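Local coordinates for 182aa long hypothetical protein (Pyrococcus horikoshii, PDB 2GAN) that is of unknown function but is probably a GNAT-type acetyltransferase that moves an acetyl group from acetyl-coenzyme A to an unidentified acceptor, at residues E65-Y70 against I82-K87. Numbering follows the deposited sequence.
Sequences EFDELY and IALVYK
A bulge at the open end of a β-hairpin shows how pairing can continue past the regular ladder. The parts 68-70 and 82-85 of strands 68-74 and 78-85 run antiparallel (164°, axes 4.8 Å apart), with Glu68-Leu84 and Tyr70-Ile82 hydrogen-bonded and Leu69-Ala83 non-hydrogen-bonded between them. Leu84 N donates to Glu68 O (2.8 Å), Tyr70 N to Ile82 O (2.7 Å), Ile82 N to Tyr70 O (2.9 Å). Helical Asp67 (-93°/-28°) before extended Glu68 lets Asp67 N (3.0 Å) and Glu68 N (3.3 Å) both reach Leu84 O. Asp67 CB points toward 82-87, and OD2 accepts Tyr86 N and Lys87 N, each at 2.8 Å. Small Ala83 puts CB over the m-rotamer Phe66 ring, 3.6 Å from its centroid (CH-pi); Val85 CG2 meets the edge. On the sheet's other face Glu68 bridges two tyrosines, OE1 to Tyr86 OH (2.5 Å) and OE2 to Tyr70 OH (2.7 Å), while Leu84 CD1 touches Tyr70 CE2 (3.8 Å); Arg134 of helix 123-137 salt-bridges the same OE1. The arrangement is a classic β bulge in a GNAT-type fold's antiparallel hairpin.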
loop_
_atom_site.group_PDB
_atom_site.type_symbol
_atom_site.label_atom_id
_atom_site.label_comp_id
_atom_site.label_asym_id
_atom_site.label_seq_id
_atom_site.Cartn_x
_atom_site.Cartn_y
_atom_site.Cartn_z
ATOM N N GLU A 65 22.353 -14.988 1.701
ATOM C CA GLU A 65 22.065 -13.572 1.538
ATOM C C GLU A 65 22.259 -12.660 2.749
ATOM O O GLU A 65 23.024 -11.705 2.682
ATOM C CB GLU A 65 20.652 -13.405 0.962
ATOM C CG GLU A 65 20.228 -11.961 0.714
ATOM C CD GLU A 65 19.132 -11.853 -0.332
ATOM O OE1 GLU A 65 18.319 -10.906 -0.263
ATOM O OE2 GLU A 65 19.095 -12.714 -1.241
ATOM N N PHE A 66 21.585 -12.945 3.854
ATOM C CA PHE A 66 21.698 -12.098 5.048
ATOM C C PHE A 66 23.081 -12.121 5.712
ATOM O O PHE A 66 23.625 -13.189 6.004
ATOM C CB PHE A 66 20.629 -12.506 6.071
ATOM C CG PHE A 66 19.211 -12.330 5.580
ATOM C CD1 PHE A 66 18.149 -12.904 6.274
ATOM C CD2 PHE A 66 18.934 -11.583 4.432
ATOM C CE1 PHE A 66 16.835 -12.747 5.835
ATOM C CE2 PHE A 66 17.619 -11.417 3.983
ATOM C CZ PHE A 66 16.571 -11.998 4.687
ATOM N N ASP A 67 23.658 -10.945 5.944
ATOM C CA ASP A 67 24.967 -10.864 6.598
ATOM C C ASP A 67 24.757 -10.686 8.106
ATOM O O ASP A 67 25.593 -11.096 8.917
ATOM C CB ASP A 67 25.790 -9.705 6.020
ATOM C CG ASP A 67 26.235 -9.961 4.581
ATOM O OD1 ASP A 67 26.763 -11.063 4.297
ATOM O OD2 ASP A 67 26.063 -9.062 3.732
ATOM N N GLU A 68 23.628 -10.070 8.463
ATOM C CA GLU A 68 23.240 -9.857 9.851
ATOM C C GLU A 68 21.720 -9.835 9.934
ATOM O O GLU A 68 21.059 -9.151 9.149
ATOM C CB GLU A 68 23.804 -8.539 10.381
ATOM C CG GLU A 68 25.311 -8.493 10.392
ATOM C CD GLU A 68 25.867 -7.249 11.072
ATOM O OE1 GLU A 68 27.105 -7.122 11.122
ATOM O OE2 GLU A 68 25.087 -6.403 11.552
ATOM N N LEU A 69 21.171 -10.608 10.866
ATOM C CA LEU A 69 19.728 -10.672 11.068
ATOM C C LEU A 69 19.395 -10.187 12.473
ATOM O O LEU A 69 19.935 -10.680 13.458
ATOM C CB LEU A 69 19.213 -12.108 10.904
ATOM C CG LEU A 69 17.746 -12.310 11.327
ATOM C CD1 LEU A 69 16.850 -11.444 10.445
ATOM C CD2 LEU A 69 17.348 -13.776 11.209
ATOM N N TYR A 70 18.493 -9.222 12.559
ATOM C CA TYR A 70 18.095 -8.686 13.841
ATOM C C TYR A 70 16.614 -8.926 14.039
ATOM O O TYR A 70 15.847 -8.963 13.080
ATOM C CB TYR A 70 18.426 -7.194 13.905
ATOM C CG TYR A 70 19.911 -6.920 13.947
ATOM C CD1 TYR A 70 20.625 -7.023 15.140
ATOM C CD2 TYR A 70 20.610 -6.573 12.792
ATOM C CE1 TYR A 70 22.002 -6.786 15.184
ATOM C CE2 TYR A 70 21.983 -6.333 12.825
ATOM C CZ TYR A 70 22.675 -6.441 14.024
ATOM O OH TYR A 70 24.034 -6.197 14.050
ATOM N N ILE A 82 14.533 -7.646 10.878
ATOM C CA ILE A 82 15.220 -6.736 9.975
ATOM C C ILE A 82 16.607 -7.317 9.675
ATOM O O ILE A 82 17.330 -7.744 10.576
ATOM C CB ILE A 82 15.328 -5.306 10.558
ATOM C CG1 ILE A 82 15.643 -4.326 9.421
ATOM C CG2 ILE A 82 16.381 -5.256 11.656
ATOM C CD1 ILE A 82 15.458 -2.842 9.784
ATOM N N ALA A 83 16.948 -7.336 8.393
ATOM C CA ALA A 83 18.199 -7.901 7.915
ATOM C C ALA A 83 19.083 -6.907 7.185
ATOM O O ALA A 83 18.595 -5.993 6.520
ATOM C CB ALA A 83 17.894 -9.080 6.982
ATOM N N LEU A 84 20.393 -7.103 7.298
ATOM C CA LEU A 84 21.358 -6.241 6.624
ATOM C C LEU A 84 22.217 -7.035 5.658
ATOM O O LEU A 84 22.666 -8.141 5.978
ATOM C CB LEU A 84 22.277 -5.591 7.640
ATOM C CG LEU A 84 21.507 -4.850 8.725
ATOM C CD1 LEU A 84 22.503 -4.262 9.719
ATOM C CD2 LEU A 84 20.637 -3.772 8.092
ATOM N N VAL A 85 22.442 -6.468 4.479
ATOM C CA VAL A 85 23.287 -7.096 3.478
ATOM C C VAL A 85 24.317 -6.060 3.078
ATOM O O VAL A 85 23.963 -4.985 2.594
ATOM C CB VAL A 85 22.496 -7.548 2.219
ATOM C CG1 VAL A 85 23.457 -8.087 1.174
ATOM C CG2 VAL A 85 21.495 -8.642 2.598
ATOM N N TYR A 86 25.590 -6.375 3.301
ATOM C CA TYR A 86 26.665 -5.439 2.977
ATOM C C TYR A 86 28.003 -6.090 2.581
ATOM O O TYR A 86 28.919 -5.391 2.158
ATOM C CB TYR A 86 26.870 -4.488 4.163
ATOM C CG TYR A 86 27.248 -5.197 5.440
ATOM C CD1 TYR A 86 28.578 -5.541 5.704
ATOM C CD2 TYR A 86 26.271 -5.571 6.365
ATOM C CE1 TYR A 86 28.923 -6.244 6.860
ATOM C CE2 TYR A 86 26.605 -6.273 7.524
ATOM C CZ TYR A 86 27.928 -6.607 7.763
ATOM O OH TYR A 86 28.257 -7.297 8.902
ATOM N N LYS A 87 28.116 -7.414 2.703
ATOM C CA LYS A 87 29.362 -8.101 2.343
ATOM C C LYS A 87 29.451 -8.423 0.855
ATOM O O LYS A 87 28.847 -9.385 0.378
ATOM C CB LYS A 87 29.525 -9.407 3.114
ATOM C CG LYS A 87 29.615 -9.259 4.611
ATOM C CD LYS A 87 29.867 -10.609 5.263
ATOM C CE LYS A 87 29.589 -10.558 6.756
ATOM N NZ LYS A 87 30.358 -9.498 7.450
#